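Local coordinates for protein acyl-CoA dehydrogenase (Slackia heliotrinireducens, PDB 4RM7) that is of unestablished function but has the acyl-CoA dehydrogenase fold, a strand-rich middle domain between two helical domains, in an assembly of four chains, at residues F235-L238 with Y239-E243; A377-I380 with L381-Y384. One frame throughout, in Å; residues are numbered along the deposited sequence.

Interaction 1: residues F235-L238 with Y239-E243; sequences FSQL and YSLLE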
ATOM      1  N   PHE A 235     -33.366  10.157  15.516  1.00 72.31           N
ATOM      2  CA  PHE A 235     -32.035   9.674  15.169  1.00 76.24           C
ATOM      3  C   PHE A 235     -31.275  10.741  14.410  1.00 76.15           C
ATOM      4  O   PHE A 235     -30.072  10.915  14.612  1.00 83.63           O
ATOM      5  CB  PHE A 235     -32.098   8.405  14.318  1.00 83.79           C
ATOM      6  CG  PHE A 235     -33.201   7.470  14.695  1.00101.16           C
ATOM      7  CD1 PHE A 235     -32.937   6.330  15.437  1.00109.92           C
ATOM      8  CD2 PHE A 235     -34.511   7.716  14.281  1.00107.05           C
ATOM      9  CE1 PHE A 235     -33.964   5.460  15.774  1.00115.75           C
ATOM     10  CE2 PHE A 235     -35.537   6.860  14.617  1.00108.04           C
ATOM     11  CZ  PHE A 235     -35.263   5.731  15.361  1.00112.56           C
ATOM     12  N   SER A 236     -31.989  11.435  13.527  1.00 69.98           N
ATOM     13  CA  SER A 236     -31.425  12.508  12.710  1.00 68.30           C
ATOM     14  C   SER A 236     -30.562  13.436  13.546  1.00 65.11           C
ATOM     15  O   SER A 236     -29.408  13.704  13.211  1.00 67.31           O
ATOM     16  CB  SER A 236     -32.541  13.307  12.024  1.00 77.35           C
ATOM     17  OG  SER A 236     -33.569  13.657  12.946  1.00 91.09           O
ATOM     18  N   GLN A 237     -31.120  13.903  14.653  1.00 70.84           N
ATOM     19  CA  GLN A 237     -30.396  14.790  15.544  1.00 74.04           C
ATOM     20  C   GLN A 237     -29.204  14.107  16.216  1.00 70.20           C
ATOM     21  O   GLN A 237     -28.131  14.697  16.335  1.00 72.62           O
ATOM     22  CB  GLN A 237     -31.341  15.357  16.595  1.00 80.57           C
ATOM     23  CG  GLN A 237     -31.594  16.837  16.403  1.00 94.58           C
ATOM     24  CD  GLN A 237     -30.313  17.658  16.508  1.00 99.85           C
ATOM     25  OE1 GLN A 237     -29.894  18.306  15.543  1.00102.01           O
ATOM     26  NE2 GLN A 237     -29.685  17.631  17.684  1.00 97.41           N
ATOM     27  N   LEU A 238     -29.404  12.872  16.663  1.00 69.31           N
ATOM     28  CA  LEU A 238     -28.347  12.113  17.308  1.00 68.24           C
ATOM     29  C   LEU A 238     -27.201  11.901  16.341  1.00 66.05           C
ATOM     30  O   LEU A 238     -26.033  12.120  16.672  1.00 63.99           O
ATOM     31  CB  LEU A 238     -28.876  10.767  17.803  1.00 74.81           C
ATOM     32  CG  LEU A 238     -27.852   9.835  18.453  1.00 69.71           C
ATOM     33  CD1 LEU A 238     -27.275  10.468  19.714  1.00 69.00           C
ATOM     34  CD2 LEU A 238     -28.491   8.496  18.766  1.00 70.32           C
ATOM     35  N   TYR A 239     -27.557  11.491  15.131  1.00 63.23           N
ATOM     36  CA  TYR A 239     -26.583  11.202  14.098  1.00 58.67           C
ATOM     37  C   TYR A 239     -25.683  12.408  13.783  1.00 56.31           C
ATOM     38  O   TYR A 239     -24.469  12.264  13.607  1.00 61.73           O
ATOM     39  CB  TYR A 239     -27.297  10.722  12.833  1.00 69.66           C
ATOM     40  CG  TYR A 239     -26.362   9.949  11.961  1.00 85.17           C
ATOM     41  CD1 TYR A 239     -26.149   8.595  12.188  1.00 95.53           C
ATOM     42  CD2 TYR A 239     -25.636  10.579  10.942  1.00 88.15           C
ATOM     43  CE1 TYR A 239     -25.262   7.876  11.408  1.00103.02           C
ATOM     44  CE2 TYR A 239     -24.743   9.869  10.154  1.00 94.33           C
ATOM     45  CZ  TYR A 239     -24.568   8.516  10.395  1.00101.19           C
ATOM     46  OH  TYR A 239     -23.698   7.786   9.636  1.00103.82           O
ATOM     47  N   SER A 240     -26.274  13.597  13.708  1.00 54.97           N
ATOM     48  CA  SER A 240     -25.484  14.810  13.554  1.00 51.74           C
ATOM     49  C   SER A 240     -24.503  14.970  14.698  1.00 52.27           C
ATOM     50  O   SER A 240     -23.334  15.275  14.474  1.00 62.46           O
ATOM     51  CB  SER A 240     -26.377  16.039  13.474  1.00 51.46           C
ATOM     52  OG  SER A 240     -27.174  15.969  12.311  1.00 66.98           O
ATOM     53  N   LEU A 241     -24.971  14.759  15.924  1.00 44.52           N
ATOM     54  CA  LEU A 241     -24.099  14.939  17.073  1.00 47.79           C
ATOM     55  C   LEU A 241     -22.907  13.975  17.063  1.00 48.37           C
ATOM     56  O   LEU A 241     -21.791  14.354  17.429  1.00 46.96           O
ATOM     57  CB  LEU A 241     -24.895  14.786  18.354  1.00 57.14           C
ATOM     58  CG  LEU A 241     -25.724  16.046  18.558  1.00 65.88           C
ATOM     59  CD1 LEU A 241     -26.865  15.774  19.501  1.00 72.52           C
ATOM     60  CD2 LEU A 241     -24.841  17.157  19.085  1.00 61.94           C
ATOM     61  N   LEU A 242     -23.136  12.746  16.612  1.00 46.71           N
ATOM     62  CA  LEU A 242     -22.079  11.752  16.561  1.00 48.06           C
ATOM     63  C   LEU A 242     -20.994  12.110  15.530  1.00 52.07           C
ATOM     64  O   LEU A 242     -19.871  11.635  15.625  1.00 55.50           O
ATOM     65  CB  LEU A 242     -22.663  10.377  16.254  1.00 52.10           C
ATOM     66  CG  LEU A 242     -23.693   9.907  17.276  1.00 56.82           C
ATOM     67  CD1 LEU A 242     -24.244   8.554  16.893  1.00 63.10           C
ATOM     68  CD2 LEU A 242     -23.062   9.863  18.648  1.00 55.53           C
ATOM     69  N   GLU A 243     -21.308  12.955  14.555  1.00 49.89           N
ATOM     70  CA  GLU A 243     -20.257  13.423  13.666  1.00 47.60           C
ATOM     71  C   GLU A 243     -19.206  14.259  14.418  1.00 55.06           C
ATOM     72  O   GLU A 243     -18.011  14.120  14.172  1.00 55.73           O
ATOM     73  CB  GLU A 243     -20.852  14.202  12.508  1.00 49.15           C
ATOM     74  CG  GLU A 243     -21.643  13.297  11.565  1.00 57.09           C
ATOM     75  CD  GLU A 243     -22.141  14.015  10.326  1.00 73.66           C
ATOM     76  OE1 GLU A 243     -21.317  14.658   9.640  1.00 72.48           O
ATOM     77  OE2 GLU A 243     -23.356  13.926  10.031  1.00 85.04           O
TER

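Interaction 2: residues A377-I380 with L381-Y384; sequences APLI and LEQY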
ATOM      1  N   ALA A 377     -19.923   7.534  -0.482  1.00 57.46           N
ATOM      2  CA  ALA A 377     -20.057   7.327  -1.923  1.00 54.07           C
ATOM      3  C   ALA A 377     -21.277   8.053  -2.518  1.00 52.08           C
ATOM      4  O   ALA A 377     -21.145   8.687  -3.569  1.00 50.91           O
ATOM      5  CB  ALA A 377     -20.103   5.847  -2.245  1.00 56.37           C
ATOM      6  N   PRO A 378     -22.461   7.984  -1.860  1.00 42.50           N
ATOM      7  CA  PRO A 378     -23.572   8.753  -2.449  1.00 40.73           C
ATOM      8  C   PRO A 378     -23.354  10.268  -2.396  1.00 45.50           C
ATOM      9  O   PRO A 378     -23.760  10.973  -3.326  1.00 57.04           O
ATOM     10  CB  PRO A 378     -24.798   8.339  -1.604  1.00 37.42           C
ATOM     11  CG  PRO A 378     -24.250   7.652  -0.416  1.00 50.71           C
ATOM     12  CD  PRO A 378     -22.937   7.065  -0.815  1.00 48.80           C
ATOM     13  N   LEU A 379     -22.712  10.761  -1.344  1.00 45.69           N
ATOM     14  CA  LEU A 379     -22.392  12.185  -1.249  1.00 43.07           C
ATOM     15  C   LEU A 379     -21.415  12.625  -2.338  1.00 48.15           C
ATOM     16  O   LEU A 379     -21.473  13.761  -2.822  1.00 47.38           O
ATOM     17  CB  LEU A 379     -21.821  12.495   0.132  1.00 38.36           C
ATOM     18  CG  LEU A 379     -22.793  12.119   1.261  1.00 40.18           C
ATOM     19  CD1 LEU A 379     -22.140  12.292   2.593  1.00 38.87           C
ATOM     20  CD2 LEU A 379     -24.051  12.977   1.168  1.00 38.09           C
ATOM     21  N   ILE A 380     -20.516  11.718  -2.715  1.00 44.47           N
ATOM     22  CA  ILE A 380     -19.574  11.972  -3.793  1.00 38.23           C
ATOM     23  C   ILE A 380     -20.315  12.056  -5.143  1.00 42.40           C
ATOM     24  O   ILE A 380     -20.084  12.976  -5.921  1.00 44.19           O
ATOM     25  CB  ILE A 380     -18.481  10.887  -3.824  1.00 38.06           C
ATOM     26  CG1 ILE A 380     -17.548  11.054  -2.612  1.00 40.04           C
ATOM     27  CG2 ILE A 380     -17.680  10.945  -5.120  1.00 36.75           C
ATOM     28  CD1 ILE A 380     -16.553   9.920  -2.438  1.00 35.86           C
ATOM     29  N   LEU A 381     -21.230  11.117  -5.387  1.00 43.74           N
ATOM     30  CA  LEU A 381     -22.065  11.126  -6.582  1.00 42.52           C
ATOM     31  C   LEU A 381     -22.856  12.402  -6.664  1.00 48.76           C
ATOM     32  O   LEU A 381     -22.892  13.064  -7.695  1.00 59.00           O
ATOM     33  CB  LEU A 381     -23.018   9.938  -6.592  1.00 40.58           C
ATOM     34  CG  LEU A 381     -22.438   8.565  -6.942  1.00 48.75           C
ATOM     35  CD1 LEU A 381     -23.460   7.769  -7.706  1.00 55.03           C
ATOM     36  CD2 LEU A 381     -21.175   8.676  -7.749  1.00 38.28           C
ATOM     37  N   GLU A 382     -23.482  12.736  -5.550  1.00 51.82           N
ATOM     38  CA  GLU A 382     -24.230  13.969  -5.398  1.00 49.61           C
ATOM     39  C   GLU A 382     -23.336  15.172  -5.706  1.00 51.38           C
ATOM     40  O   GLU A 382     -23.742  16.098  -6.403  1.00 62.81           O
ATOM     41  CB  GLU A 382     -24.801  14.013  -3.975  1.00 53.15           C
ATOM     42  CG  GLU A 382     -25.778  15.118  -3.603  1.00 73.62           C
ATOM     43  CD  GLU A 382     -26.139  15.047  -2.099  1.00 90.49           C
ATOM     44  OE1 GLU A 382     -25.642  15.882  -1.304  1.00 91.60           O
ATOM     45  OE2 GLU A 382     -26.897  14.133  -1.699  1.00 93.53           O
ATOM     46  N   GLN A 383     -22.098  15.143  -5.228  1.00 48.73           N
ATOM     47  CA  GLN A 383     -21.215  16.299  -5.384  1.00 53.55           C
ATOM     48  C   GLN A 383     -20.812  16.523  -6.842  1.00 54.06           C
ATOM     49  O   GLN A 383     -20.672  17.661  -7.297  1.00 55.61           O
ATOM     50  CB  GLN A 383     -19.969  16.134  -4.506  1.00 52.00           C
ATOM     51  CG  GLN A 383     -18.845  17.095  -4.831  1.00 56.59           C
ATOM     52  CD  GLN A 383     -17.636  16.911  -3.930  1.00 57.82           C
ATOM     53  OE1 GLN A 383     -17.756  16.909  -2.698  1.00 63.38           O
ATOM     54  NE2 GLN A 383     -16.461  16.758  -4.541  1.00 53.14           N
ATOM     55  N   TYR A 384     -20.647  15.436  -7.581  1.00 50.73           N
ATOM     56  CA  TYR A 384     -20.225  15.543  -8.964  1.00 49.45           C
ATOM     57  C   TYR A 384     -21.390  15.715  -9.926  1.00 60.62           C
ATOM     58  O   TYR A 384     -21.195  16.137 -11.058  1.00 63.02           O
ATOM     59  CB  TYR A 384     -19.394  14.321  -9.346  1.00 46.10           C
ATOM     60  CG  TYR A 384     -18.002  14.411  -8.802  1.00 48.47           C
ATOM     61  CD1 TYR A 384     -17.040  15.169  -9.445  1.00 49.04           C
ATOM     62  CD2 TYR A 384     -17.658  13.771  -7.624  1.00 44.95           C
ATOM     63  CE1 TYR A 384     -15.771  15.271  -8.930  1.00 54.49           C
ATOM     64  CE2 TYR A 384     -16.387  13.868  -7.104  1.00 40.74           C
ATOM     65  CZ  TYR A 384     -15.456  14.616  -7.756  1.00 43.63           C
ATOM     66  OH  TYR A 384     -14.201  14.709  -7.251  1.00 44.64           O
TER

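Interaction 1: residues F235-L238 with Y239-E243
The carbonyl oxygen of S236 takes two donors from a single residue one turn on: S240 N at 3.2 Å and, weakly, the S240 hydroxyl OG at 3.3 Å. A first torsion of -64° sets OG beside its own backbone N, on the same acceptor that N uses. F235 O, Q237 O and L238 O accept the next backbone N-H groups in turn, from Y239, L241 and L242, all with i to i+4 spacing. This is the opening of the long helix 234-270, which leads the chain from the strand-rich middle domain into the helical C-terminal domain of the acyl-CoA dehydrogenase fold. Among the side chains, L238 and L242 cross at an angle, with L238 CG 4.1 Å from the L242 methyl CD1. On another flank, the Q237 chain bends at chi2 (-61°) and brings its amide NE2 to 3.8 Å from L241 CD1, a plain van der Waals approach, while the L241 side chain also passes close to the carbonyl oxygen of Q237. L241 also packs on A102 and F103 of helix 90-103, whereas L238 meets F185 and F187 of strand 184-191. The end of the Y239 side chain leads away from the first turn and touches R316 of helix 316-341, a residue that E243 meets as well.

Interaction 2: residues A377-I380 with L381-Y384
The Y384 ring presents an edge to the preceding turn: I380 O lies near the ring plane beside CD2, and the I380 methyl CG2 is 3.8 Å from CE2 of Y384. I380 and Y384 run side by side and point the same way. With a first torsion of -77°, CG of Y384 stays next to its own backbone N. Y384 N donates to I380 O at 3.0 Å; that one carbonyl therefore meets both the amide and the ring edge of Y384. The phenol OH reaches past the helix to a second subunit, where it hydrogen-bonds to E292 and Q258. The E382 carboxylate is the other flat group in touch: its chain, extended beyond CG, runs alongside L379 and leaves OE1 4.1 Å from L379 CD2, a loose van der Waals approach of a carboxylate oxygen to a methyl on an exposed side of the helix. All this belongs to the last helix of the fold, 369-386, kinked at P378, whose ring nitrogen carries no hydrogen to give the preceding turn. Across and beyond P378 the i to i+4 pattern holds, with L381 N on A377 O at 3.0 Å and E382 N on P378 O at 2.9 Å. The bond from Q383 N to L379 O, 2.8 Å long, is more bent, 136° at the hydrogen. L381 packs against V265 of the second subunit, while I380 and Q383 also touch L317 of helix 316-341.

In the fold
Both interactions join successive turns of a single helix, in 234-270 and in 369-386, and each is partly buried. The centre of interaction 1 lies about 15 Å, that of interaction 2 about 27 Å, from the centre of the chain. Their own centres are about 20 Å apart and their nearest atoms about 7 Å, so they do not touch; helix 316-341 lies against both, with R316 meeting Y239 and E243 from the first and L379 from the second. Interaction 1 packs leucines on its own chain's middle domain and helix 90-103. Interaction 2 faces a second subunit: the Y384 hydroxyl hydrogen-bonds across, and the Q383 amide adds a weak bond to E292 there.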